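Local coordinates for protein RTX toxin RtxA (Vibrio vulnificus MO6-24/O, PDB 6IMP) that is an effector domain of a secreted MARTX toxin with an alpha/beta hydrolase fold, probably acting as a hydrolase that contributes to virulence, at residues P169-M179 with Q196-M207. Sequence-based numbering, arbitrary orientation.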
ATOM      1  N   PRO A 169       4.977  -0.678  18.069  1.00101.28           N
ATOM      2  CA  PRO A 169       4.163  -1.170  16.957  1.00110.38           C
ATOM      3  C   PRO A 169       2.656  -1.195  17.193  1.00115.66           C
ATOM      4  O   PRO A 169       1.888  -1.129  16.229  1.00127.04           O
ATOM      5  CB  PRO A 169       4.684  -2.587  16.750  1.00107.24           C
ATOM      6  CG  PRO A 169       6.105  -2.524  17.159  1.00104.16           C
ATOM      7  CD  PRO A 169       6.150  -1.545  18.301  1.00106.58           C
ATOM      8  N   SER A 170       2.235  -1.271  18.454  1.00107.90           N
ATOM      9  CA  SER A 170       0.807  -1.253  18.784  1.00102.85           C
ATOM     10  C   SER A 170       0.235   0.171  18.888  1.00 95.52           C
ATOM     11  O   SER A 170      -0.842   0.375  19.442  1.00101.87           O
ATOM     12  CB  SER A 170       0.536  -2.066  20.056  1.00106.21           C
ATOM     13  OG  SER A 170       0.505  -3.461  19.766  1.00104.40           O
ATOM     14  N   ASN A 171       0.943   1.142  18.318  1.00 90.92           N
ATOM     15  CA  ASN A 171       0.347   2.419  17.926  1.00 95.17           C
ATOM     16  C   ASN A 171       0.211   2.565  16.408  1.00100.31           C
ATOM     17  O   ASN A 171      -0.209   3.625  15.917  1.00 90.24           O
ATOM     18  CB  ASN A 171       1.190   3.567  18.460  1.00102.86           C
ATOM     19  CG  ASN A 171       1.092   3.702  19.955  1.00105.41           C
ATOM     20  OD1 ASN A 171       1.166   2.712  20.680  1.00117.48           O
ATOM     21  ND2 ASN A 171       0.913   4.928  20.430  1.00110.45           N
ATOM     22  N   ILE A 172       0.566   1.509  15.671  1.00 98.92           N
ATOM     23  CA  ILE A 172       0.593   1.559  14.203  1.00 97.03           C
ATOM     24  C   ILE A 172      -0.560   0.775  13.605  1.00 93.64           C
ATOM     25  O   ILE A 172      -0.957  -0.264  14.134  1.00 93.28           O
ATOM     26  CB  ILE A 172       1.915   0.999  13.627  1.00103.66           C
ATOM     27  CG1 ILE A 172       3.111   1.790  14.166  1.00105.84           C
ATOM     28  CG2 ILE A 172       1.907   1.057  12.097  1.00102.20           C
ATOM     29  CD1 ILE A 172       4.451   1.127  13.923  1.00106.82           C
ATOM     30  N   ILE A 173      -1.085   1.273  12.489  1.00 89.99           N
ATOM     31  CA  ILE A 173      -1.880   0.441  11.578  1.00 94.05           C
ATOM     32  C   ILE A 173      -1.353   0.499  10.148  1.00 88.14           C
ATOM     33  O   ILE A 173      -0.624   1.432   9.752  1.00 75.14           O
ATOM     34  CB  ILE A 173      -3.383   0.804  11.586  1.00 95.08           C
ATOM     35  CG1 ILE A 173      -3.576   2.315  11.387  1.00101.87           C
ATOM     36  CG2 ILE A 173      -4.019   0.317  12.875  1.00 92.12           C
ATOM     37  CD1 ILE A 173      -4.993   2.723  11.046  1.00106.87           C
ATOM     38  N   ILE A 174      -1.727  -0.516   9.383  1.00 76.31           N
ATOM     39  CA  ILE A 174      -1.259  -0.648   8.021  1.00 77.85           C
ATOM     40  C   ILE A 174      -2.450  -0.422   7.124  1.00 68.42           C
ATOM     41  O   ILE A 174      -3.393  -1.208   7.109  1.00 75.79           O
ATOM     42  CB  ILE A 174      -0.575  -2.013   7.760  1.00 79.31           C
ATOM     43  CG1 ILE A 174       0.548  -2.234   8.787  1.00 84.64           C
ATOM     44  CG2 ILE A 174       0.033  -2.040   6.368  1.00 76.36           C
ATOM     45  CD1 ILE A 174       1.118  -3.638   8.826  1.00 84.34           C
ATOM     46  N   HIS A 175      -2.441   0.725   6.465  1.00 67.84           N
ATOM     47  CA  HIS A 175      -3.445   1.068   5.479  1.00 68.35           C
ATOM     48  C   HIS A 175      -2.917   0.601   4.143  1.00 61.32           C
ATOM     49  O   HIS A 175      -2.048   1.238   3.549  1.00 67.43           O
ATOM     50  CB  HIS A 175      -3.685   2.583   5.459  1.00 69.71           C
ATOM     51  CG  HIS A 175      -4.842   3.007   4.604  1.00 70.22           C
ATOM     52  ND1 HIS A 175      -5.521   4.188   4.808  1.00 65.68           N
ATOM     53  CD2 HIS A 175      -5.442   2.408   3.549  1.00 74.93           C
ATOM     54  CE1 HIS A 175      -6.488   4.299   3.920  1.00 68.03           C
ATOM     55  NE2 HIS A 175      -6.461   3.235   3.141  1.00 77.60           N
ATOM     56  N   GLY A 176      -3.416  -0.538   3.695  1.00 57.49           N
ATOM     57  CA  GLY A 176      -3.022  -1.101   2.402  1.00 60.74           C
ATOM     58  C   GLY A 176      -4.094  -0.869   1.361  1.00 57.33           C
ATOM     59  O   GLY A 176      -5.112  -1.570   1.346  1.00 61.18           O
ATOM     60  N   TYR A 177      -3.888   0.136   0.516  1.00 51.71           N
ATOM     61  CA  TYR A 177      -4.828   0.438  -0.566  1.00 56.46           C
ATOM     62  C   TYR A 177      -4.435  -0.532  -1.672  1.00 57.69           C
ATOM     63  O   TYR A 177      -3.252  -0.797  -1.876  1.00 66.48           O
ATOM     64  CB  TYR A 177      -4.830   1.950  -0.865  1.00 61.59           C
ATOM     65  CG  TYR A 177      -5.540   2.379  -2.152  1.00 58.43           C
ATOM     66  CD1 TYR A 177      -6.909   2.161  -2.337  1.00 57.09           C
ATOM     67  CD2 TYR A 177      -4.866   3.091  -3.125  1.00 54.76           C
ATOM     68  CE1 TYR A 177      -7.543   2.548  -3.502  1.00 53.00           C
ATOM     69  CE2 TYR A 177      -5.502   3.496  -4.282  1.00 56.06           C
ATOM     70  CZ  TYR A 177      -6.838   3.218  -4.463  1.00 56.20           C
ATOM     71  OH  TYR A 177      -7.464   3.634  -5.609  1.00 58.95           O
ATOM     72  N   SER A 178      -5.436  -1.093  -2.354  1.00 63.80           N
ATOM     73  CA  SER A 178      -5.335  -1.646  -3.711  1.00 64.78           C
ATOM     74  C   SER A 178      -4.210  -2.701  -3.748  1.00 64.39           C
ATOM     75  O   SER A 178      -4.214  -3.594  -2.901  1.00 68.51           O
ATOM     76  CB  SER A 178      -5.130  -0.509  -4.719  1.00 63.01           C
ATOM     77  OG  SER A 178      -5.469  -0.932  -6.021  1.00 55.60           O
ATOM     78  N   MET A 179      -3.248  -2.597  -4.675  1.00 59.96           N
ATOM     79  CA  MET A 179      -2.036  -3.463  -4.643  1.00 60.27           C
ATOM     80  C   MET A 179      -1.318  -3.393  -3.299  1.00 57.08           C
ATOM     81  O   MET A 179      -0.698  -4.355  -2.882  1.00 58.81           O
ATOM     82  CB  MET A 179      -1.053  -3.079  -5.750  1.00 62.05           C
ATOM     83  CG  MET A 179       0.289  -3.823  -5.742  1.00 58.89           C
ATOM     84  SD  MET A 179       1.254  -3.496  -7.252  1.00 59.43           S
ATOM     85  CE  MET A 179       2.255  -2.132  -6.681  1.00 60.83           C
ATOM     86  N   GLN A 196       7.172  -7.855  16.404  1.00101.84           N
ATOM     87  CA  GLN A 196       6.918  -6.414  16.365  1.00 99.11           C
ATOM     88  C   GLN A 196       5.478  -6.116  15.903  1.00101.79           C
ATOM     89  O   GLN A 196       5.236  -5.094  15.268  1.00113.25           O
ATOM     90  CB  GLN A 196       7.912  -5.680  15.439  1.00 96.35           C
ATOM     91  CG  GLN A 196       9.339  -6.211  15.378  1.00 96.68           C
ATOM     92  CD  GLN A 196      10.254  -5.295  14.560  1.00104.57           C
ATOM     93  OE1 GLN A 196      10.274  -4.080  14.767  1.00110.34           O
ATOM     94  NE2 GLN A 196      11.000  -5.874  13.618  1.00101.53           N
ATOM     95  N   ALA A 197       4.530  -6.987  16.263  1.00102.44           N
ATOM     96  CA  ALA A 197       3.132  -6.938  15.745  1.00104.44           C
ATOM     97  C   ALA A 197       2.417  -5.564  15.790  1.00104.45           C
ATOM     98  O   ALA A 197       2.608  -4.762  16.701  1.00102.58           O
ATOM     99  CB  ALA A 197       2.274  -7.979  16.450  1.00102.21           C
ATOM    100  N   VAL A 198       1.525  -5.367  14.824  1.00109.32           N
ATOM    101  CA  VAL A 198       0.935  -4.058  14.525  1.00107.64           C
ATOM    102  C   VAL A 198      -0.460  -3.986  15.167  1.00107.37           C
ATOM    103  O   VAL A 198      -1.057  -5.025  15.444  1.00109.97           O
ATOM    104  CB  VAL A 198       0.882  -3.842  12.983  1.00102.51           C
ATOM    105  CG1 VAL A 198      -0.243  -4.645  12.335  1.00 95.00           C
ATOM    106  CG2 VAL A 198       0.781  -2.365  12.637  1.00103.08           C
ATOM    107  N   SER A 199      -0.958  -2.781  15.445  1.00100.57           N
ATOM    108  CA  SER A 199      -2.261  -2.640  16.125  1.00 98.44           C
ATOM    109  C   SER A 199      -3.441  -3.038  15.249  1.00 96.12           C
ATOM    110  O   SER A 199      -4.521  -3.326  15.764  1.00100.87           O
ATOM    111  CB  SER A 199      -2.484  -1.222  16.645  1.00107.02           C
ATOM    112  OG  SER A 199      -3.617  -1.188  17.500  1.00106.06           O
ATOM    113  N   GLY A 200      -3.248  -3.014  13.933  1.00 91.61           N
ATOM    114  CA  GLY A 200      -4.210  -3.619  13.020  1.00 87.16           C
ATOM    115  C   GLY A 200      -3.974  -3.324  11.557  1.00 83.32           C
ATOM    116  O   GLY A 200      -3.241  -2.405  11.193  1.00 90.80           O
ATOM    117  N   LEU A 201      -4.637  -4.107  10.718  1.00 79.67           N
ATOM    118  CA  LEU A 201      -4.485  -4.021   9.276  1.00 72.11           C
ATOM    119  C   LEU A 201      -5.781  -3.537   8.661  1.00 66.25           C
ATOM    120  O   LEU A 201      -6.827  -4.138   8.877  1.00 57.82           O
ATOM    121  CB  LEU A 201      -4.152  -5.402   8.707  1.00 71.13           C
ATOM    122  CG  LEU A 201      -4.351  -5.558   7.196  1.00 81.88           C
ATOM    123  CD1 LEU A 201      -3.397  -4.643   6.430  1.00 87.56           C
ATOM    124  CD2 LEU A 201      -4.176  -7.003   6.762  1.00 78.31           C
ATOM    125  N   LEU A 202      -5.696  -2.495   7.840  1.00 65.95           N
ATOM    126  CA  LEU A 202      -6.796  -2.136   6.938  1.00 69.57           C
ATOM    127  C   LEU A 202      -6.460  -2.525   5.513  1.00 63.08           C
ATOM    128  O   LEU A 202      -5.579  -1.932   4.898  1.00 65.12           O
ATOM    129  CB  LEU A 202      -7.101  -0.628   6.997  1.00 69.52           C
ATOM    130  CG  LEU A 202      -7.892  -0.050   5.816  1.00 68.17           C
ATOM    131  CD1 LEU A 202      -9.260  -0.700   5.709  1.00 77.27           C
ATOM    132  CD2 LEU A 202      -8.021   1.454   5.909  1.00 65.82           C
ATOM    133  N   LEU A 203      -7.200  -3.490   4.986  1.00 60.31           N
ATOM    134  CA  LEU A 203      -7.212  -3.770   3.555  1.00 67.33           C
ATOM    135  C   LEU A 203      -8.201  -2.834   2.849  1.00 68.85           C
ATOM    136  O   LEU A 203      -9.393  -3.126   2.750  1.00 71.74           O
ATOM    137  CB  LEU A 203      -7.591  -5.238   3.300  1.00 72.55           C
ATOM    138  CG  LEU A 203      -6.669  -6.312   3.919  1.00 76.18           C
ATOM    139  CD1 LEU A 203      -7.291  -7.700   3.820  1.00 71.35           C
ATOM    140  CD2 LEU A 203      -5.287  -6.311   3.279  1.00 74.07           C
ATOM    141  N   ASP A 204      -7.697  -1.695   2.385  1.00 69.81           N
ATOM    142  CA  ASP A 204      -8.529  -0.662   1.749  1.00 69.68           C
ATOM    143  C   ASP A 204      -8.705  -0.990   0.273  1.00 62.54           C
ATOM    144  O   ASP A 204      -7.789  -0.803  -0.506  1.00 58.58           O
ATOM    145  CB  ASP A 204      -7.868   0.733   1.919  1.00 67.67           C
ATOM    146  CG  ASP A 204      -8.634   1.865   1.204  1.00 69.67           C
ATOM    147  OD1 ASP A 204      -9.786   1.632   0.754  1.00 62.34           O
ATOM    148  OD2 ASP A 204      -8.085   2.999   1.102  1.00 61.89           O
ATOM    149  N   ARG A 205      -9.890  -1.453  -0.108  1.00 63.24           N
ATOM    150  CA  ARG A 205     -10.201  -1.715  -1.527  1.00 63.05           C
ATOM    151  C   ARG A 205      -9.091  -2.561  -2.169  1.00 60.79           C
ATOM    152  O   ARG A 205      -8.540  -2.189  -3.208  1.00 57.94           O
ATOM    153  CB  ARG A 205     -10.370  -0.401  -2.302  1.00 60.37           C
ATOM    154  CG  ARG A 205     -11.490   0.491  -1.787  1.00 62.36           C
ATOM    155  CD  ARG A 205     -11.383   1.917  -2.334  1.00 61.86           C
ATOM    156  NE  ARG A 205     -10.423   2.733  -1.587  1.00 59.85           N
ATOM    157  CZ  ARG A 205     -10.015   3.956  -1.933  1.00 60.09           C
ATOM    158  NH1 ARG A 205     -10.495   4.549  -3.017  1.00 66.41           N
ATOM    159  NH2 ARG A 205      -9.099   4.582  -1.199  1.00 56.63           N
ATOM    160  N   PRO A 206      -8.753  -3.697  -1.538  1.00 57.58           N
ATOM    161  CA  PRO A 206      -7.602  -4.498  -1.895  1.00 64.65           C
ATOM    162  C   PRO A 206      -7.612  -5.052  -3.304  1.00 67.54           C
ATOM    163  O   PRO A 206      -8.672  -5.225  -3.913  1.00 61.90           O
ATOM    164  CB  PRO A 206      -7.703  -5.673  -0.928  1.00 60.13           C
ATOM    165  CG  PRO A 206      -9.156  -5.820  -0.735  1.00 55.23           C
ATOM    166  CD  PRO A 206      -9.573  -4.402  -0.545  1.00 60.75           C
ATOM    167  N   MET A 207      -6.413  -5.407  -3.758  1.00 75.06           N
ATOM    168  CA  MET A 207      -6.214  -6.343  -4.860  1.00 71.00           C
ATOM    169  C   MET A 207      -6.136  -7.703  -4.205  1.00 70.94           C
ATOM    170  O   MET A 207      -5.220  -7.942  -3.428  1.00 70.14           O
ATOM    171  CB  MET A 207      -4.883  -6.041  -5.540  1.00 69.96           C
ATOM    172  CG  MET A 207      -4.312  -7.181  -6.354  1.00 62.89           C
ATOM    173  SD  MET A 207      -2.673  -6.783  -6.968  1.00 68.61           S
ATOM    174  CE  MET A 207      -3.042  -5.527  -8.187  1.00 62.77           C
TER
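H175 and D204 meet on one face of the sheet, across the neighbouring parallel strands 172-177 and 200-204. NE2 of H175 gives a nearly straight hydrogen bond (172°) to OD2 of D204 at 2.6 Å; OD2 lies in the imidazole plane, while NE2 comes to its anti side, somewhat out of the carboxylate plane, and the two planes are turned 48° apart. Both side chains leave with CG anti to the backbone N, which brings ring and carboxylate together on that face. CD2 of L202 sits over the middle of the imidazole, 3.6 Å from its centroid, a CH-pi contact that, with the D204 bond, probably limits ring rotation. R205 holds the same carboxylate side-on: NE reaches OD1 at 2.7 Å in a salt bridge, and NH2 reaches OD2 from the opposite face to H175, so two donors grip OD2. CE1 of Y177 lies over the guanidinium face, 3.2 Å from CZ of R205, the groups inclined to each other. On the other face of the sheet, CG1 of I174 packs 3.9 Å from CG2 of V198, in the loop leading into strand 200-204. Backbone bonds zip the strands, among them G176 N to L202 O at 2.8 Å, and beyond them M207 N donates to S178 O. S178 OG is hydrogen-bonded to H288 NE2, and Y177 OH to the carbonyl of H288. Helix 180-192 links the strands as a beta-alpha-beta crossover in the central sheet; G176 and S178, with S178 at phi 55°, fit the GxSxG nucleophile elbow of alpha/beta hydrolases, consistent with a catalytic serine.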